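PDB 4GNX: putative uncharacterized protein from Ustilago maydis, which forms, as a subunit of heterotrimeric replication protein A, part of a complex that binds single-stranded DNA through OB-fold domains. Local coordinates for the interface of chains A and B and the interface of chains C and A. Sequence-based numbering; all coordinates share one arbitrary frame. Chains: chain A, Putative uncharacterized protein; chain B, Putative uncharacterized protein; chain C, Putative uncharacterized protein.

Contact 1: the interface of chains A and B. Residues chain A 125, 128-129, 132; chain B 436, 440, 443.
The C-terminal helices of two subunits pack here as part of the three-helix bundle that joins the subunits of replication protein A; the apolar seam ties the middle subunit, chain A, to the large subunit, chain B. A:Leu125, A:Val128, A:His129 and A:Leu132, all on helix 117-135, face B:Leu436 and B:Ile440 of helix 429-441 and B:Tyr443 just beyond its end. B:Ile440 enters between A:Leu125 and A:Val128, its side chain roughly perpendicular to both. B:Ile440 CD1, the delta-methyl, rests 3.7 Å from A:Leu125 CD2 and 3.8 Å from A:Val128 CG1, while the CG2 branch also faces A:Val128 CG1. One turn back, B:Leu436 divides its two methyls: CD1 turns to A:Leu125 CB, and CD2 meets A:His129 CB at 3.5 Å. With CG anti to the backbone N (chi1 -175°), the imidazole of A:His129 is carried past B:Leu436, whose CD2 touches the base of the ring at CG. At the far end, A:Leu132 lies over one face of the B:Tyr443 phenol ring, its CB 4.1 Å above the plane near the centre. A:Leu132 CD1 reaches B:Tyr443 CD1 at 3.6 Å, the two side chains running antiparallel.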
# COMPACT_ATOMS: atom_id res chain seq x y z
N LEU A 125 6.24 9.72 -0.19
CA LEU A 125 6.40 8.29 0.03
C LEU A 125 6.22 7.53 -1.26
O LEU A 125 6.84 6.48 -1.47
CB LEU A 125 5.42 7.80 1.10
CG LEU A 125 5.62 8.42 2.49
CD1 LEU A 125 4.57 7.91 3.47
CD2 LEU A 125 7.01 8.15 3.04
N VAL A 128 9.43 7.75 -3.09
CA VAL A 128 10.40 6.84 -2.48
C VAL A 128 10.06 5.42 -2.94
O VAL A 128 10.90 4.72 -3.56
CB VAL A 128 10.44 6.97 -0.94
CG1 VAL A 128 11.36 5.94 -0.31
CG2 VAL A 128 10.91 8.36 -0.54
N HIS A 129 8.83 5.01 -2.69
CA HIS A 129 8.41 3.66 -3.02
C HIS A 129 8.66 3.33 -4.47
O HIS A 129 9.20 2.27 -4.78
CB HIS A 129 6.95 3.43 -2.64
CG HIS A 129 6.50 2.01 -2.85
ND1 HIS A 129 6.91 1.01 -2.06
CD2 HIS A 129 5.71 1.45 -3.82
CE1 HIS A 129 6.40 -0.15 -2.49
NE2 HIS A 129 5.67 0.12 -3.58
N LEU A 132 12.37 2.95 -5.13
CA LEU A 132 12.82 1.70 -4.57
C LEU A 132 12.48 0.51 -5.43
O LEU A 132 13.22 -0.44 -5.48
CB LEU A 132 12.25 1.50 -3.19
CG LEU A 132 13.02 2.21 -2.09
CD1 LEU A 132 12.22 2.17 -0.80
CD2 LEU A 132 14.40 1.58 -1.93
N LEU B 436 2.34 2.77 2.75
CA LEU B 436 3.62 3.08 2.14
C LEU B 436 4.78 3.15 3.13
O LEU B 436 5.89 2.70 2.81
CB LEU B 436 3.55 4.38 1.34
CG LEU B 436 2.93 4.30 -0.06
CD1 LEU B 436 2.65 5.67 -0.68
CD2 LEU B 436 3.90 3.53 -0.91
N ILE B 440 8.04 0.89 2.68
CA ILE B 440 9.38 1.48 2.65
C ILE B 440 10.35 0.98 3.75
O ILE B 440 11.50 0.60 3.45
CB ILE B 440 9.30 3.03 2.66
CG1 ILE B 440 8.56 3.52 1.40
CG2 ILE B 440 10.68 3.64 2.73
CD1 ILE B 440 8.11 4.96 1.45
N TYR B 443 12.61 -1.84 3.03
CA TYR B 443 13.85 -1.61 2.29
C TYR B 443 14.90 -0.90 3.15
O TYR B 443 16.01 -0.66 2.69
CB TYR B 443 13.57 -0.72 1.07
CG TYR B 443 12.71 -1.34 0.01
CD1 TYR B 443 11.31 -1.19 0.04
CD2 TYR B 443 13.28 -2.06 -1.05
CE1 TYR B 443 10.51 -1.75 -0.95
CE2 TYR B 443 12.48 -2.62 -2.04
CZ TYR B 443 11.10 -2.47 -1.98
OH TYR B 443 10.30 -3.03 -2.95

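Contact 2: the interface of chains C and A. Residues chain C 109-110; chain A 13, 15, 63, 124, 128.
A short C-terminal helix of the small subunit, chain C, docks on chain A through one aromatic anchor and a backbone hydrogen bond, adding to the hold between two OB-fold subunits of replication protein A. C:Phe110 of helix 107-110 points its ring between A:Arg124 and A:Val128 of helix 117-135. The A:Arg124 chain, stretched out as far as NE, runs along the CD2-CE2 side of the ring, with CD 3.5 Å from C:Phe110 CE2. Its guanidinium is turned 27° from the ring plane and has C:Phe110 CD2 over its centre, so the overlap is with the ring's rim. A:Val128 comes to the ring edge, in plane, where its CG2 meets C:Phe110 CE1 at 3.6 Å. On the face opposite A:Arg124, C:Leu109 CB packs 3.8 Å above the C:Phe110 ring, nearer its margin than its middle. The polar link is made by the A:Thr13 hydroxyl OG1, which donates to a lone pair of C:Leu109 O at 3.1 Å, within the plane of that carbonyl. A chi1 of 65° directs the hydroxyl there while CG2 turns to C:Phe110 CE2. A:Thr63 flanks the ring, its CG2 3.9 Å from C:Phe110 CD2. The A:Thr63 hydroxyl OG1 accepts from A:Arg15 N at 3.1 Å, a second-shell bond to helix 14-19. The site thus fastens a segment near the small subunit's C-terminus to the C-terminal helix and N-terminal region of chain A.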
# COMPACT_ATOMS: atom_id res chain seq x y z
N LEU C 109 16.80 11.97 -3.34
CA LEU C 109 15.47 12.42 -3.74
C LEU C 109 15.07 13.76 -3.15
O LEU C 109 14.31 14.49 -3.78
CB LEU C 109 14.39 11.41 -3.32
CG LEU C 109 14.36 9.95 -3.77
CD1 LEU C 109 12.93 9.61 -4.11
CD2 LEU C 109 15.23 9.67 -4.98
N PHE C 110 15.53 14.07 -1.94
CA PHE C 110 15.06 15.27 -1.24
C PHE C 110 16.11 16.36 -1.03
O PHE C 110 15.82 17.43 -0.47
CB PHE C 110 14.41 14.86 0.06
CG PHE C 110 13.27 13.88 -0.11
CD1 PHE C 110 13.44 12.53 0.19
CD2 PHE C 110 12.02 14.30 -0.60
CE1 PHE C 110 12.39 11.62 0.03
CE2 PHE C 110 10.98 13.39 -0.77
CZ PHE C 110 11.16 12.06 -0.45
N THR A 13 10.01 13.55 -7.48
CA THR A 13 10.30 14.84 -6.86
C THR A 13 10.95 15.73 -7.89
O THR A 13 11.55 15.26 -8.85
CB THR A 13 11.31 14.72 -5.72
OG1 THR A 13 12.58 14.30 -6.29
CG2 THR A 13 10.81 13.75 -4.62
N ARG A 15 13.56 17.23 -7.64
CA ARG A 15 14.99 16.88 -7.70
C ARG A 15 15.31 15.77 -8.69
O ARG A 15 16.31 15.86 -9.45
CB ARG A 15 15.49 16.44 -6.35
CG ARG A 15 17.01 16.44 -6.25
CD ARG A 15 17.44 17.79 -5.71
NE ARG A 15 18.06 18.65 -6.72
CZ ARG A 15 18.14 19.97 -6.66
NH1 ARG A 15 17.62 20.65 -5.64
NH2 ARG A 15 18.75 20.61 -7.64
N THR A 63 12.47 20.47 -2.67
CA THR A 63 13.61 19.70 -3.17
C THR A 63 14.30 20.36 -4.37
O THR A 63 15.45 20.04 -4.69
CB THR A 63 13.23 18.24 -3.49
OG1 THR A 63 12.72 18.14 -4.84
CG2 THR A 63 12.21 17.71 -2.50
N ARG A 124 5.42 12.13 -1.19
CA ARG A 124 6.84 11.91 -0.99
C ARG A 124 7.12 10.43 -0.89
O ARG A 124 8.11 9.91 -1.46
CB ARG A 124 7.33 12.61 0.26
CG ARG A 124 7.47 14.10 0.10
CD ARG A 124 8.36 14.68 1.18
NE ARG A 124 8.90 15.96 0.73
CZ ARG A 124 10.00 16.54 1.21
NH1 ARG A 124 10.70 15.96 2.17
NH2 ARG A 124 10.38 17.71 0.72
N VAL A 128 9.43 7.75 -3.09
CA VAL A 128 10.40 6.84 -2.48
C VAL A 128 10.06 5.42 -2.94
O VAL A 128 10.90 4.72 -3.56
CB VAL A 128 10.44 6.97 -0.94
CG1 VAL A 128 11.36 5.94 -0.31
CG2 VAL A 128 10.91 8.36 -0.54

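Contact 3: the interface of chains C and A. Residues chain C 22, 62, 64, 78; chain A 46, 60-62, 90.
This polar, charge-paired interface joins the OB folds of the small and middle replication protein A subunits, with strands 20-31 and 60-68 of chain C facing strands 54-60 and 90-100 of chain A. C:Arg22 meets A:Glu60 end-on: NH1 and NH2 both donate to one carboxylate oxygen, OE2, with NH1 at 2.7 Å on its syn lone pair. The guanidinium and carboxylate planes are 47° apart, so the salt bridge is twisted. A:Glu60 OE2 also accepts from A:Gly62 N at 2.8 Å, on the anti side and tilted out of the carboxylate plane. A:Glu60 OE1 is gripped side-on by NE (2.9 Å) and NH2 of A:Arg46; the carboxylate thereby sits between two arginines, which would probably favour its charged form. NE and NH2 of C:Arg22 clasp C:Thr64 OG1, each at 3.0 Å, which fixes the guanidinium's rotation. A bend at chi3 (-78°) brings that group round to face chain A. A salt bridge of 3.6 Å links C:Arg22 NE to C:Glu62 OE1. The A:Tyr90 hydroxyl OH donates to the C:Glu62 carboxylate, 2.8 Å from both OE1 and OE2, its hydrogen shared or alternating between them. The carboxylate meets the ring edge, the planes 82° apart. The site holds the small subunit on the middle one and would help to set their relative orientation.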
# COMPACT_ATOMS: atom_id res chain seq x y z
N ARG C 22 11.66 23.86 6.54
CA ARG C 22 10.23 23.74 6.39
C ARG C 22 9.75 22.87 7.52
O ARG C 22 10.35 21.84 7.80
CB ARG C 22 9.94 23.10 5.06
CG ARG C 22 8.48 23.08 4.69
CD ARG C 22 8.32 23.00 3.17
NE ARG C 22 8.55 24.30 2.55
CZ ARG C 22 8.71 24.49 1.25
NH1 ARG C 22 8.65 23.46 0.43
NH2 ARG C 22 8.93 25.71 0.77
N GLU C 62 2.04 24.94 7.78
CA GLU C 62 3.39 24.63 7.27
C GLU C 62 4.19 25.91 7.12
O GLU C 62 3.82 26.78 6.33
CB GLU C 62 3.39 23.87 5.93
CG GLU C 62 4.78 23.42 5.49
CD GLU C 62 4.84 22.93 4.04
OE1 GLU C 62 5.05 23.76 3.12
OE2 GLU C 62 4.71 21.70 3.79
N THR C 64 7.67 27.91 6.14
CA THR C 64 9.01 27.97 5.60
C THR C 64 9.67 29.10 6.36
O THR C 64 9.18 30.24 6.36
CB THR C 64 9.06 28.19 4.07
OG1 THR C 64 8.37 27.13 3.39
CG2 THR C 64 10.47 28.15 3.58
N GLN C 78 7.45 32.28 4.77
CA GLN C 78 6.11 32.00 4.23
C GLN C 78 5.34 31.04 5.09
O GLN C 78 5.90 30.37 5.93
CB GLN C 78 6.17 31.47 2.79
CG GLN C 78 6.16 32.57 1.73
CD GLN C 78 4.82 33.34 1.60
OE1 GLN C 78 4.42 33.73 0.49
NE2 GLN C 78 4.14 33.57 2.74
N ARG A 46 4.65 29.40 -6.67
CA ARG A 46 5.35 30.55 -6.15
C ARG A 46 5.24 31.78 -7.03
O ARG A 46 5.34 32.91 -6.54
CB ARG A 46 6.81 30.21 -5.94
CG ARG A 46 7.04 29.29 -4.77
CD ARG A 46 6.63 29.88 -3.44
NE ARG A 46 6.96 28.95 -2.36
CZ ARG A 46 6.42 28.96 -1.15
NH1 ARG A 46 5.50 29.87 -0.82
NH2 ARG A 46 6.82 28.05 -0.27
N GLU A 60 7.63 24.71 -6.69
CA GLU A 60 8.68 24.35 -5.75
C GLU A 60 8.12 23.41 -4.66
O GLU A 60 7.03 23.68 -4.11
CB GLU A 60 9.28 25.65 -5.18
CG GLU A 60 10.15 25.48 -3.96
CD GLU A 60 9.35 25.55 -2.67
OE1 GLU A 60 8.56 26.52 -2.53
OE2 GLU A 60 9.52 24.65 -1.80
N ASP A 61 8.84 22.32 -4.38
CA ASP A 61 8.44 21.27 -3.42
C ASP A 61 9.51 20.96 -2.37
O ASP A 61 9.66 19.82 -1.94
CB ASP A 61 8.15 19.97 -4.17
CG ASP A 61 9.43 19.31 -4.74
OD1 ASP A 61 10.53 19.92 -4.63
OD2 ASP A 61 9.35 18.18 -5.31
N GLY A 62 10.30 21.96 -1.99
CA GLY A 62 11.32 21.77 -0.97
C GLY A 62 12.53 20.99 -1.45
O GLY A 62 13.51 20.85 -0.70
N TYR A 90 -0.58 24.48 -2.39
CA TYR A 90 -0.19 23.17 -2.89
C TYR A 90 -1.03 22.70 -4.07
O TYR A 90 -2.24 22.97 -4.14
CB TYR A 90 -0.17 22.14 -1.79
CG TYR A 90 1.16 22.09 -1.06
CD1 TYR A 90 1.32 22.74 0.15
CD2 TYR A 90 2.25 21.38 -1.58
CE1 TYR A 90 2.52 22.68 0.83
CE2 TYR A 90 3.46 21.31 -0.90
CZ TYR A 90 3.59 21.98 0.29
OH TYR A 90 4.78 21.96 0.98

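All three contacts converge on chain A, which binds the large subunit in contact 1 and the small subunit in contacts 2 and 3. The C-alpha centres of contacts 1 and 2 are about 12 Å apart, and both use helix 117-135; A:Val128 serves both, presenting one methyl to each partner. The C-alpha centre of contact 3 lies about 13 Å from that of contact 2 and 22 Å from that of contact 1, on strands and the adjoining loop. Helix 117-135 thus contacts both partners, as expected of the middle subunit, while the separate strand-borne site gives chain C a second hold that would limit its swivelling.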